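Long-range contacts in endo-beta-1,4-glucanase (cellulase B) (Bacillus halodurans, PDB 4V2X), which probably hydrolyses beta-1,4-linked glucans as a family 5 glycoside hydrolase, its CBM46 module contributing to breakdown of xyloglucan and beta-1,3-1,4-glucans: residues V146-H151 with L190-V195; V281-Y286 with F527-Y532; S388-S393 with S410-G415; V553-V558 with I574-N579. All blocks are in the same frame, centred on the assembly; numbering follows the deposited sequence.

Overall arrangement
Contact 1 joins neighbouring parallel strands, 145-149 and 190-193, inside the eight-stranded catalytic barrel. Along the chain, contact 3 comes between the two halves of contact 2. It fixes the edge strand 390-391 of the Ig-like module to strand 407-412, its centre about 38 Å from that of contact 1. Contact 2 bridges modules, setting the loop after helix 277-281 of the barrel against residues 527-532 of the CBM46; its centre lies about 25 Å from that of contact 3. Contact 4, within the CBM46 hairpin 556-564/569-577, comes last, its nearest atoms about 7 Å from contact 2. Contact 2 therefore brings the C-terminal module back against the catalytic one, across the 240 intervening residues.

Contact 1 (V146-H151 with L190-V195); sequences VMINLH and LMFESV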
loop_
_atom_site.group_PDB
_atom_site.type_symbol
_atom_site.label_atom_id
_atom_site.label_comp_id
_atom_site.label_asym_id
_atom_site.label_seq_id
_atom_site.Cartn_x
_atom_site.Cartn_y
_atom_site.Cartn_z
ATOM N N VAL A 146 19.700 -22.408 9.182
ATOM C CA VAL A 146 18.452 -22.768 9.839
ATOM C C VAL A 146 17.444 -21.633 9.712
ATOM O O VAL A 146 17.770 -20.476 9.961
ATOM C CB VAL A 146 18.673 -23.047 11.344
ATOM C CG1 VAL A 146 17.364 -23.447 12.014
ATOM C CG2 VAL A 146 19.734 -24.117 11.543
ATOM N N MET A 147 16.209 -21.971 9.349
ATOM C CA MET A 147 15.121 -20.995 9.316
ATOM C C MET A 147 14.041 -21.439 10.279
ATOM O O MET A 147 13.573 -22.570 10.199
ATOM C CB MET A 147 14.525 -20.881 7.905
ATOM C CG MET A 147 13.474 -19.786 7.736
ATOM S SD MET A 147 12.636 -19.774 6.129
ATOM C CE MET A 147 14.018 -19.817 4.992
ATOM N N ILE A 148 13.652 -20.549 11.190
ATOM C CA ILE A 148 12.502 -20.786 12.049
ATOM C C ILE A 148 11.459 -19.711 11.768
ATOM O O ILE A 148 11.778 -18.639 11.235
ATOM C CB ILE A 148 12.851 -20.780 13.555
ATOM C CG1 ILE A 148 13.443 -19.433 13.974
ATOM C CG2 ILE A 148 13.795 -21.934 13.886
ATOM C CD1 ILE A 148 13.606 -19.292 15.473
ATOM N N ASN A 149 10.219 -19.994 12.140
ATOM C CA ASN A 149 9.118 -19.090 11.843
ATOM C C ASN A 149 7.981 -19.168 12.860
ATOM O O ASN A 149 8.115 -19.818 13.890
ATOM C CB ASN A 149 8.589 -19.395 10.436
ATOM C CG ASN A 149 7.851 -20.725 10.348
ATOM O OD1 ASN A 149 7.538 -21.354 11.361
ATOM N ND2 ASN A 149 7.553 -21.154 9.117
ATOM N N LEU A 150 6.882 -18.476 12.572
ATOM C CA LEU A 150 5.578 -18.825 13.141
ATOM C C LEU A 150 4.863 -19.503 11.998
ATOM O O LEU A 150 4.804 -18.942 10.899
ATOM C CB LEU A 150 4.775 -17.601 13.592
ATOM C CG LEU A 150 5.485 -16.432 14.261
ATOM C CD1 LEU A 150 4.466 -15.359 14.617
ATOM C CD2 LEU A 150 6.256 -16.885 15.491
ATOM N N HIS A 151 4.339 -20.705 12.225
ATOM C CA HIS A 151 3.835 -21.508 11.108
ATOM C C HIS A 151 2.311 -21.519 11.034
ATOM O O HIS A 151 1.732 -20.585 10.494
ATOM C CB HIS A 151 4.438 -22.907 11.144
ATOM C CG HIS A 151 4.384 -23.608 9.829
ATOM N ND1 HIS A 151 5.255 -23.325 8.799
ATOM C CD2 HIS A 151 3.571 -24.587 9.377
ATOM C CE1 HIS A 151 4.990 -24.115 7.775
ATOM N NE2 HIS A 151 3.959 -24.877 8.093
ATOM N N LEU A 190 21.434 -18.850 11.566
ATOM C CA LEU A 190 20.023 -18.917 11.973
ATOM C C LEU A 190 19.307 -17.662 11.468
ATOM O O LEU A 190 19.704 -16.536 11.797
ATOM C CB LEU A 190 19.886 -19.011 13.499
ATOM C CG LEU A 190 18.467 -18.944 14.080
ATOM C CD1 LEU A 190 17.596 -20.089 13.571
ATOM C CD2 LEU A 190 18.521 -18.943 15.602
ATOM N N MET A 191 18.277 -17.859 10.649
ATOM C CA MET A 191 17.473 -16.754 10.122
ATOM C C MET A 191 16.025 -16.884 10.592
ATOM O O MET A 191 15.568 -17.981 10.913
ATOM C CB MET A 191 17.540 -16.717 8.590
ATOM C CG MET A 191 16.785 -17.835 7.887
ATOM S SD MET A 191 17.421 -18.176 6.234
ATOM C CE MET A 191 18.835 -19.194 6.661
ATOM N N PHE A 192 15.320 -15.754 10.640
ATOM C CA PHE A 192 13.920 -15.713 11.066
ATOM C C PHE A 192 12.995 -15.416 9.893
ATOM O O PHE A 192 13.278 -14.523 9.098
ATOM C CB PHE A 192 13.682 -14.600 12.095
ATOM C CG PHE A 192 14.530 -14.685 13.342
ATOM C CD1 PHE A 192 15.077 -15.876 13.786
ATOM C CD2 PHE A 192 14.729 -13.539 14.111
ATOM C CE1 PHE A 192 15.834 -15.920 14.950
ATOM C CE2 PHE A 192 15.483 -13.576 15.273
ATOM C CZ PHE A 192 16.040 -14.768 15.693
ATOM N N GLU A 193 11.874 -16.134 9.839
ATOM C CA GLU A 193 10.811 -15.927 8.846
ATOM C C GLU A 193 9.542 -15.489 9.577
ATOM O O GLU A 193 9.077 -16.166 10.490
ATOM C CB GLU A 193 10.569 -17.232 8.090
ATOM C CG GLU A 193 9.414 -17.235 7.098
ATOM C CD GLU A 193 9.090 -18.633 6.595
ATOM O OE1 GLU A 193 9.477 -19.623 7.253
ATOM O OE2 GLU A 193 8.444 -18.746 5.538
ATOM N N SER A 194 8.973 -14.359 9.161
ATOM C CA SER A 194 7.934 -13.668 9.930
ATOM C C SER A 194 6.678 -14.498 10.197
ATOM O O SER A 194 6.196 -14.550 11.332
ATOM C CB SER A 194 7.534 -12.384 9.203
ATOM O OG SER A 194 7.062 -12.665 7.901
ATOM N N VAL A 195 6.143 -15.127 9.151
ATOM C CA VAL A 195 4.909 -15.906 9.257
ATOM C C VAL A 195 4.767 -16.793 8.027
ATOM O O VAL A 195 5.059 -16.362 6.911
ATOM C CB VAL A 195 3.662 -14.995 9.407
ATOM C CG1 VAL A 195 3.573 -13.971 8.287
ATOM C CG2 VAL A 195 2.376 -15.824 9.454
#
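Glu-193 OE1 is gripped by two groups: Asn-149 ND2 hydrogen-bonds to it at 3.1 Å, and Arg-107 NE makes a salt bridge with it. Met-147 SD is a close neighbour, 3.4 Å from Glu-193 OE1. The amide donor approaches from above the carboxylate, 57° out of its plane. Asn-149 and Glu-193 run side by side in the same direction, and ND2 also bonds to His-151 ND1 at 3.2 Å, in the imidazole plane, while OD1 accepts from Val-110 N. The amide is thus held at both ends, which fixes its rotation. Backbone bonds set the parallel register: Met-191 N to Val-146 O at 2.8 Å, Ile-148 N to Met-191 O at 3.2 Å and Glu-193 N to Ile-148 O at 2.9 Å.

These are adjacent strands of the family 5 (beta/alpha)8 barrel, and the two faces of the pair differ in chemistry. Met-147, Asn-149, Met-191 and Glu-193 lie toward the barrel interior, touching Val-239 or Arg-107 on neighbouring strands. Val-146, Ile-148 and Leu-190 face helix 126-141. On that outer side Ile-148, with CG1 lodged between its backbone N and carbonyl carbon (chi1 60°), lies alongside Phe-192, Ile-148 CG1 3.9 Å from Phe-192 CD1. The arginine probably offsets the charge of this buried carboxylate, while the neutral amide adds a further hydrogen bond.

Contact 2 (V281-Y286 with F527-Y532); sequences VNIAGY and FKEFGY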
loop_
_atom_site.group_PDB
_atom_site.type_symbol
_atom_site.label_atom_id
_atom_site.label_comp_id
_atom_site.label_asym_id
_atom_site.label_seq_id
_atom_site.Cartn_x
_atom_site.Cartn_y
_atom_site.Cartn_z
ATOM N N VAL A 281 -2.568 -32.325 -8.151
ATOM C CA VAL A 281 -3.506 -33.184 -7.431
ATOM C C VAL A 281 -4.072 -34.332 -8.272
ATOM O O VAL A 281 -4.737 -35.213 -7.730
ATOM C CB VAL A 281 -4.675 -32.386 -6.797
ATOM C CG1 VAL A 281 -4.136 -31.317 -5.848
ATOM C CG2 VAL A 281 -5.606 -31.787 -7.855
ATOM N N ASN A 282 -3.773 -34.335 -9.570
ATOM C CA ASN A 282 -4.295 -35.312 -10.532
ATOM C C ASN A 282 -5.807 -35.229 -10.685
ATOM O O ASN A 282 -6.554 -36.077 -10.195
ATOM C CB ASN A 282 -3.853 -36.745 -10.211
ATOM C CG ASN A 282 -4.100 -37.699 -11.363
ATOM O OD1 ASN A 282 -4.838 -37.395 -12.305
ATOM N ND2 ASN A 282 -3.487 -38.868 -11.293
ATOM N N ILE A 283 -6.234 -34.196 -11.401
ATOM C CA ILE A 283 -7.637 -33.945 -11.687
ATOM C C ILE A 283 -7.683 -33.345 -13.096
ATOM O O ILE A 283 -6.656 -32.923 -13.635
ATOM C CB ILE A 283 -8.241 -32.980 -10.632
ATOM C CG1 ILE A 283 -9.772 -32.941 -10.693
ATOM C CG2 ILE A 283 -7.663 -31.579 -10.780
ATOM C CD1 ILE A 283 -10.378 -32.140 -9.547
ATOM N N ALA A 284 -8.860 -33.363 -13.706
ATOM C CA ALA A 284 -9.106 -32.691 -14.986
ATOM C C ALA A 284 -8.307 -33.267 -16.167
ATOM O O ALA A 284 -8.207 -32.631 -17.222
ATOM C CB ALA A 284 -8.873 -31.184 -14.855
ATOM N N GLY A 285 -7.769 -34.472 -15.995
ATOM C CA GLY A 285 -7.052 -35.159 -17.064
ATOM C C GLY A 285 -5.563 -34.900 -17.113
ATOM O O GLY A 285 -4.888 -35.403 -18.028
ATOM N N TYR A 286 -5.046 -34.142 -16.140
ATOM C CA TYR A 286 -3.634 -33.746 -16.112
ATOM C C TYR A 286 -2.802 -34.806 -15.414
ATOM O O TYR A 286 -2.285 -34.602 -14.320
ATOM C CB TYR A 286 -3.456 -32.362 -15.472
ATOM C CG TYR A 286 -3.950 -31.267 -16.383
ATOM C CD1 TYR A 286 -3.109 -30.710 -17.345
ATOM C CD2 TYR A 286 -5.268 -30.831 -16.331
ATOM C CE1 TYR A 286 -3.559 -29.725 -18.209
ATOM C CE2 TYR A 286 -5.727 -29.849 -17.187
ATOM C CZ TYR A 286 -4.866 -29.298 -18.124
ATOM O OH TYR A 286 -5.313 -28.333 -18.986
ATOM N N PHE A 527 -13.021 -35.451 -15.501
ATOM C CA PHE A 527 -11.943 -36.234 -14.890
ATOM C C PHE A 527 -11.891 -35.966 -13.397
ATOM O O PHE A 527 -11.582 -34.848 -12.977
ATOM C CB PHE A 527 -10.589 -35.877 -15.493
ATOM C CG PHE A 527 -10.408 -36.348 -16.903
ATOM C CD1 PHE A 527 -9.880 -37.602 -17.157
ATOM C CD2 PHE A 527 -10.758 -35.541 -17.972
ATOM C CE1 PHE A 527 -9.697 -38.044 -18.455
ATOM C CE2 PHE A 527 -10.578 -35.983 -19.273
ATOM C CZ PHE A 527 -10.052 -37.238 -19.508
ATOM N N LYS A 528 -12.204 -36.985 -12.612
ATOM C CA LYS A 528 -12.250 -36.852 -11.155
ATOM C C LYS A 528 -10.852 -36.876 -10.539
ATOM O O LYS A 528 -9.864 -37.258 -11.184
ATOM C CB LYS A 528 -13.112 -37.956 -10.538
ATOM C CG LYS A 528 -14.546 -38.009 -11.047
ATOM C CD LYS A 528 -15.313 -36.708 -10.822
ATOM C CE LYS A 528 -15.379 -35.831 -12.066
ATOM N NZ LYS A 528 -16.133 -34.564 -11.835
ATOM N N GLU A 529 -10.779 -36.455 -9.283
ATOM C CA GLU A 529 -9.515 -36.302 -8.586
ATOM C C GLU A 529 -9.024 -37.631 -7.998
ATOM O O GLU A 529 -9.712 -38.261 -7.195
ATOM C CB GLU A 529 -9.654 -35.251 -7.490
ATOM C CG GLU A 529 -8.371 -35.063 -6.701
ATOM C CD GLU A 529 -8.440 -33.976 -5.656
ATOM O OE1 GLU A 529 -9.392 -33.170 -5.669
ATOM O OE2 GLU A 529 -7.526 -33.941 -4.811
ATOM N N PHE A 530 -7.811 -38.036 -8.374
ATOM C CA PHE A 530 -7.226 -39.301 -7.933
ATOM C C PHE A 530 -7.069 -39.281 -6.413
ATOM O O PHE A 530 -6.560 -38.312 -5.853
ATOM C CB PHE A 530 -5.858 -39.505 -8.605
ATOM C CG PHE A 530 -5.309 -40.903 -8.488
ATOM C CD1 PHE A 530 -4.786 -41.373 -7.286
ATOM C CD2 PHE A 530 -5.283 -41.743 -9.596
ATOM C CE1 PHE A 530 -4.267 -42.653 -7.188
ATOM C CE2 PHE A 530 -4.763 -43.025 -9.504
ATOM C CZ PHE A 530 -4.254 -43.484 -8.301
ATOM N N GLY A 531 -7.516 -40.350 -5.757
ATOM C CA GLY A 531 -7.427 -40.461 -4.298
ATOM C C GLY A 531 -8.667 -39.896 -3.635
ATOM O O GLY A 531 -9.343 -40.594 -2.867
ATOM N N TYR A 532 -8.998 -38.648 -3.953
ATOM C CA TYR A 532 -10.124 -37.976 -3.327
ATOM C C TYR A 532 -11.455 -38.608 -3.727
ATOM O O TYR A 532 -12.288 -38.897 -2.866
ATOM C CB TYR A 532 -10.130 -36.485 -3.664
ATOM C CG TYR A 532 -11.273 -35.748 -3.011
ATOM C CD1 TYR A 532 -11.233 -35.433 -1.665
ATOM C CD2 TYR A 532 -12.410 -35.405 -3.736
ATOM C CE1 TYR A 532 -12.285 -34.777 -1.051
ATOM C CE2 TYR A 532 -13.474 -34.754 -3.130
ATOM C CZ TYR A 532 -13.399 -34.439 -1.786
ATOM O OH TYR A 532 -14.448 -33.792 -1.187
HETATM O O HOH W 1 -7.551 -38.544 -11.586
#
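Phe-527 carries CG opposite its carbonyl carbon (chi1 -71°) and turns its ring a quarter revolution (chi2 -90°), which lays one face against Gly-285. The glycine CA stands 3.8 Å from the Phe-527 ring centroid, a CH-pi contact displaced toward the rim, and Gly-285 N comes within 3.2 Å of Phe-527 CB. At the other end, Asn-282 and Phe-530 bring amide and ring planes to within 15° of each other; the nearest approach there is Asn-282 ND2 to Phe-530 CB, 3.6 Å, while ND2 itself bonds to Val-331 O. Between these ends two backbone bonds pin the loops: Phe-530 N to Asn-282 O at 3.0 Å, and Ala-284 N to Phe-527 O at 3.2 Å, the latter donor standing above the carbonyl plane.

Asn-282 has positive phi and is the C-prime residue of the Schellman motif that ends helix 277-281; a type I' turn then runs from Ile-283 to Tyr-286. The catalytic module thus presents a capped helix end and a tight turn to the CBM46 loop. A water lies 2.7 Å from Lys-528 O and 3.0 Å from Asn-282 O, bridging the two carbonyls. Lys-327 ties both sides together, forming a salt bridge with Glu-529 OE2 and hydrogen bonds to Val-281 O and Phe-530 O.

Contact 3 (S388-S393 with S410-G415); sequences SSVAES and SLQLHG
Strand 390-391 forms one edge of the four-stranded antiparallel sheet in the Ig-like X2 module, and here it pairs with the end of strand 407-412. Val-390 and Gln-412 are the hydrogen-bonded pair: Gln-412 N reaches Val-390 O at 2.7 Å and Val-390 N reaches Gln-412 O at 3.0 Å. Ala-391 and Leu-411 follow as the non-hydrogen-bonded pair, Ala-391 CB 3.7 Å from Leu-411 CD2 on a side that also meets Phe-475. Side chains extend the pairing at both ends. Glu-392 first folds back between its backbone N and carbonyl carbon (chi1 63°), then runs straight, so that OE1 receives Ser-410 N at 2.8 Å on its anti side; Glu-392 N in turn bonds to Ser-410 O at 2.9 Å.

At the far end Ser-389 OG donates to Leu-413 O at 2.7 Å and is also bonded by Asn-416 ND2. Its side chain lies beside Phe-467, which belongs to a calcium site observed for this protein, though no calcium is bound there by this chain. The His-414 ring meets Ser-388 O edge-on through ND1, at 2.8 Å and 6° from the ring plane, with Val-390 CG2 near CE1. Since a carbonyl oxygen can only accept, this short, straight bond is consistent with a proton on ND1.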
loop_
_atom_site.group_PDB
_atom_site.type_symbol
_atom_site.label_atom_id
_atom_site.label_comp_id
_atom_site.label_asym_id
_atom_site.label_seq_id
_atom_site.Cartn_x
_atom_site.Cartn_y
_atom_site.Cartn_z
ATOM N N SER A 388 19.009 -33.876 -16.063
ATOM C CA SER A 388 18.960 -35.297 -16.370
ATOM C C SER A 388 18.096 -35.521 -17.604
ATOM O O SER A 388 17.100 -34.815 -17.843
ATOM C CB SER A 388 18.398 -36.088 -15.197
ATOM O OG SER A 388 19.238 -36.015 -14.057
ATOM N N SER A 389 18.465 -36.530 -18.375
ATOM C CA SER A 389 17.702 -36.926 -19.538
ATOM C C SER A 389 16.493 -37.699 -19.051
ATOM O O SER A 389 16.583 -38.475 -18.091
ATOM C CB SER A 389 18.552 -37.806 -20.444
ATOM O OG SER A 389 19.740 -37.117 -20.799
ATOM N N VAL A 390 15.365 -37.477 -19.708
ATOM C CA VAL A 390 14.114 -38.130 -19.334
ATOM C C VAL A 390 13.475 -38.702 -20.589
ATOM O O VAL A 390 14.049 -38.620 -21.676
ATOM C CB VAL A 390 13.171 -37.149 -18.605
ATOM C CG1 VAL A 390 13.829 -36.641 -17.330
ATOM C CG2 VAL A 390 12.789 -35.972 -19.493
ATOM N N ALA A 391 12.293 -39.287 -20.452
ATOM C CA ALA A 391 11.622 -39.896 -21.593
ATOM C C ALA A 391 10.118 -39.698 -21.512
ATOM O O ALA A 391 9.590 -39.278 -20.477
ATOM C CB ALA A 391 11.968 -41.380 -21.676
ATOM N N GLU A 392 9.441 -39.990 -22.617
ATOM C CA GLU A 392 7.990 -39.851 -22.693
ATOM C C GLU A 392 7.278 -40.570 -21.548
ATOM O O GLU A 392 6.250 -40.097 -21.058
ATOM C CB GLU A 392 7.463 -40.340 -24.048
ATOM C CG GLU A 392 7.694 -41.811 -24.332
ATOM C CD GLU A 392 7.106 -42.241 -25.660
ATOM O OE1 GLU A 392 7.759 -42.013 -26.697
ATOM O OE2 GLU A 392 5.996 -42.808 -25.662
ATOM N N SER A 393 7.828 -41.710 -21.135
ATOM C CA SER A 393 7.292 -42.483 -20.018
ATOM C C SER A 393 8.415 -43.235 -19.315
ATOM O O SER A 393 9.493 -43.413 -19.872
ATOM C CB SER A 393 6.246 -43.496 -20.509
ATOM O OG SER A 393 5.158 -42.867 -21.172
ATOM N N SER A 410 10.525 -41.856 -27.103
ATOM C CA SER A 410 11.168 -40.556 -27.251
ATOM C C SER A 410 11.854 -40.167 -25.953
ATOM O O SER A 410 11.239 -40.201 -24.892
ATOM C CB SER A 410 10.145 -39.487 -27.627
ATOM O OG SER A 410 9.690 -39.686 -28.955
ATOM N N LEU A 411 13.131 -39.806 -26.064
ATOM C CA LEU A 411 13.898 -39.268 -24.968
ATOM C C LEU A 411 13.933 -37.759 -25.084
ATOM O O LEU A 411 13.814 -37.203 -26.171
ATOM C CB LEU A 411 15.346 -39.770 -25.024
ATOM C CG LEU A 411 15.605 -41.275 -25.037
ATOM C CD1 LEU A 411 17.109 -41.526 -25.069
ATOM C CD2 LEU A 411 14.953 -41.962 -23.844
ATOM N N GLN A 412 14.083 -37.101 -23.945
ATOM C CA GLN A 412 14.411 -35.688 -23.909
ATOM C C GLN A 412 15.805 -35.612 -23.291
ATOM O O GLN A 412 15.958 -35.704 -22.068
ATOM C CB GLN A 412 13.366 -34.916 -23.105
ATOM C CG GLN A 412 11.996 -34.833 -23.780
ATOM C CD GLN A 412 11.162 -36.097 -23.647
ATOM O OE1 GLN A 412 10.972 -36.623 -22.548
ATOM N NE2 GLN A 412 10.637 -36.582 -24.771
ATOM N N LEU A 413 16.818 -35.480 -24.143
ATOM C CA LEU A 413 18.205 -35.613 -23.704
ATOM C C LEU A 413 18.684 -34.483 -22.797
ATOM O O LEU A 413 19.570 -34.698 -21.964
ATOM C CB LEU A 413 19.140 -35.780 -24.910
ATOM C CG LEU A 413 19.019 -37.132 -25.624
ATOM C CD1 LEU A 413 19.815 -37.126 -26.921
ATOM C CD2 LEU A 413 19.454 -38.283 -24.723
ATOM N N HIS A 414 18.102 -33.292 -22.941
ATOM C CA HIS A 414 18.441 -32.156 -22.077
ATOM C C HIS A 414 19.949 -31.883 -22.085
ATOM O O HIS A 414 20.541 -31.548 -21.054
ATOM C CB HIS A 414 17.946 -32.383 -20.633
ATOM C CG HIS A 414 16.457 -32.349 -20.482
ATOM N ND1 HIS A 414 15.794 -33.039 -19.489
ATOM C CD2 HIS A 414 15.502 -31.704 -21.194
ATOM C CE1 HIS A 414 14.496 -32.823 -19.599
ATOM N NE2 HIS A 414 14.292 -32.020 -20.628
ATOM N N GLY A 415 20.571 -32.043 -23.249
ATOM C CA GLY A 415 21.999 -31.749 -23.410
ATOM C C GLY A 415 22.961 -32.875 -23.084
ATOM O O GLY A 415 24.179 -32.699 -23.192
#

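Contact 4 (V553-V558 with I574-N579); sequences VRDGEV and IIKNGN
Val-558 and Ile-574 make the tight part of the contact: their side chains lie alongside each other, pointing the same way, with Val-558 CB 3.7 Å from Ile-574 CG1. A reciprocal backbone pair holds them in place, Val-558 N to Ile-574 O at 2.8 Å and Ile-574 N to Val-558 O at 2.9 Å, the first nearly straight at 171°. Ile-574 sets CG1 between its N and carbonyl carbon (chi1 53°), bringing that branch against the valine. Both residues are buried: Phe-549 and Phe-550 of helix 547-551 touch the isoleucine, and Ala-511 and Tyr-513 touch the valine.

Strands 556-564 and 569-577 form a beta hairpin of the CBM46 sheet, and this contact lies at its open end, away from the connecting turn. Gly-556 and Lys-576 form the next hydrogen-bonded pair outward, with Glu-557 and Ile-575 as the non-hydrogen-bonded pair between.

Beyond them the contact becomes polar and hydrated. The lysine chain stays extended as far as CE, passing beside Val-553 CG1, then bends at its last torsion (chi4 -69°) to bring Lys-576 NZ to Asp-555 OD1 at 3.2 Å in a salt bridge and to Gly-578 O at 2.8 Å. One water sits 2.6 Å from Lys-576 NZ and hydrogen-bonds to Val-553 O, 2.8 Å from it; a second water accepts from the same ammonium at 3.1 Å. Asp-555, an exposed residue, is further held by weak bonds from Gly-578 N to its two carboxylate oxygens.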
loop_
_atom_site.group_PDB
_atom_site.type_symbol
_atom_site.label_atom_id
_atom_site.label_comp_id
_atom_site.label_asym_id
_atom_site.label_seq_id
_atom_site.Cartn_x
_atom_site.Cartn_y
_atom_site.Cartn_z
ATOM N N VAL A 553 -22.819 -36.621 -6.149
ATOM C CA VAL A 553 -23.483 -37.307 -7.237
ATOM C C VAL A 553 -24.974 -37.381 -6.914
ATOM O O VAL A 553 -25.364 -37.853 -5.846
ATOM C CB VAL A 553 -22.919 -38.726 -7.432
ATOM C CG1 VAL A 553 -23.704 -39.488 -8.496
ATOM C CG2 VAL A 553 -21.434 -38.667 -7.787
ATOM N N ARG A 554 -25.802 -36.915 -7.840
ATOM C CA ARG A 554 -27.251 -37.030 -7.681
ATOM C C ARG A 554 -27.708 -38.429 -8.060
ATOM O O ARG A 554 -27.023 -39.134 -8.804
ATOM C CB ARG A 554 -27.978 -35.967 -8.505
ATOM C CG ARG A 554 -27.936 -36.161 -10.007
ATOM C CD ARG A 554 -29.069 -35.406 -10.686
ATOM N NE ARG A 554 -29.055 -35.627 -12.127
ATOM C CZ ARG A 554 -28.356 -34.908 -13.003
ATOM N NH1 ARG A 554 -27.596 -33.886 -12.610
ATOM N NH2 ARG A 554 -28.423 -35.216 -14.293
ATOM N N ASP A 555 -28.859 -38.840 -7.536
ATOM C CA ASP A 555 -29.455 -40.117 -7.916
ATOM C C ASP A 555 -29.622 -40.172 -9.435
ATOM O O ASP A 555 -29.943 -39.163 -10.073
ATOM C CB ASP A 555 -30.826 -40.305 -7.257
ATOM C CG ASP A 555 -30.738 -40.617 -5.775
ATOM O OD1 ASP A 555 -29.627 -40.684 -5.210
ATOM O OD2 ASP A 555 -31.812 -40.796 -5.166
ATOM N N GLY A 556 -29.399 -41.348 -10.005
ATOM C CA GLY A 556 -29.466 -41.532 -11.449
ATOM C C GLY A 556 -28.306 -42.372 -11.951
ATOM O O GLY A 556 -27.642 -43.064 -11.177
ATOM N N GLU A 557 -28.066 -42.302 -13.257
ATOM C CA GLU A 557 -27.124 -43.199 -13.909
ATOM C C GLU A 557 -25.904 -42.421 -14.370
ATOM O O GLU A 557 -26.024 -41.397 -15.038
ATOM C CB GLU A 557 -27.783 -43.894 -15.093
ATOM C CG GLU A 557 -26.928 -45.002 -15.689
ATOM C CD GLU A 557 -27.643 -45.788 -16.763
ATOM O OE1 GLU A 557 -28.857 -46.018 -16.617
ATOM O OE2 GLU A 557 -26.984 -46.178 -17.754
ATOM N N VAL A 558 -24.737 -42.928 -13.997
ATOM C CA VAL A 558 -23.462 -42.275 -14.272
ATOM C C VAL A 558 -22.569 -43.243 -15.037
ATOM O O VAL A 558 -22.447 -44.420 -14.673
ATOM C CB VAL A 558 -22.796 -41.847 -12.953
ATOM C CG1 VAL A 558 -21.322 -41.494 -13.144
ATOM C CG2 VAL A 558 -23.569 -40.678 -12.350
ATOM N N ILE A 574 -22.652 -46.857 -13.049
ATOM C CA ILE A 574 -23.231 -46.895 -11.711
ATOM C C ILE A 574 -24.610 -46.250 -11.707
ATOM O O ILE A 574 -24.861 -45.268 -12.406
ATOM C CB ILE A 574 -22.329 -46.264 -10.628
ATOM C CG1 ILE A 574 -21.911 -44.847 -11.016
ATOM C CG2 ILE A 574 -21.103 -47.135 -10.390
ATOM C CD1 ILE A 574 -21.323 -44.041 -9.882
ATOM N N ILE A 575 -25.508 -46.846 -10.932
ATOM C CA ILE A 575 -26.842 -46.310 -10.721
ATOM C C ILE A 575 -26.950 -46.049 -9.227
ATOM O O ILE A 575 -26.794 -46.967 -8.418
ATOM C CB ILE A 575 -27.940 -47.276 -11.204
ATOM C CG1 ILE A 575 -27.782 -47.532 -12.706
ATOM C CG2 ILE A 575 -29.323 -46.698 -10.917
ATOM C CD1 ILE A 575 -28.718 -48.572 -13.272
ATOM N N LYS A 576 -27.182 -44.790 -8.878
ATOM C CA LYS A 576 -27.298 -44.372 -7.489
ATOM C C LYS A 576 -28.775 -44.179 -7.151
ATOM O O LYS A 576 -29.493 -43.465 -7.851
ATOM C CB LYS A 576 -26.535 -43.072 -7.260
ATOM C CG LYS A 576 -26.529 -42.572 -5.821
ATOM C CD LYS A 576 -25.824 -41.233 -5.715
ATOM C CE LYS A 576 -25.621 -40.821 -4.267
ATOM N NZ LYS A 576 -26.903 -40.488 -3.593
ATOM N N ASN A 577 -29.208 -44.833 -6.079
ATOM C CA ASN A 577 -30.555 -44.691 -5.540
ATOM C C ASN A 577 -30.405 -44.503 -4.039
ATOM O O ASN A 577 -30.247 -45.472 -3.304
ATOM C CB ASN A 577 -31.384 -45.947 -5.831
ATOM C CG ASN A 577 -31.918 -45.996 -7.259
ATOM O OD1 ASN A 577 -31.645 -46.938 -8.012
ATOM N ND2 ASN A 577 -32.698 -44.990 -7.632
ATOM N N GLY A 578 -30.430 -43.256 -3.585
ATOM C CA GLY A 578 -30.127 -42.947 -2.190
ATOM C C GLY A 578 -28.693 -43.306 -1.854
ATOM O O GLY A 578 -27.775 -42.984 -2.606
ATOM N N ASN A 579 -28.494 -43.997 -0.737
ATOM C CA ASN A 579 -27.158 -44.433 -0.340
ATOM C C ASN A 579 -26.744 -45.767 -0.968
ATOM O O ASN A 579 -25.650 -46.264 -0.694
ATOM C CB ASN A 579 -27.068 -44.528 1.185
ATOM C CG ASN A 579 -27.160 -43.174 1.857
ATOM O OD1 ASN A 579 -26.691 -42.171 1.327
ATOM N ND2 ASN A 579 -27.752 -43.140 3.041
HETATM O O HOH W 2 -27.684 -38.113 -4.332
HETATM O O HOH W 3 -25.299 -38.135 -2.385
#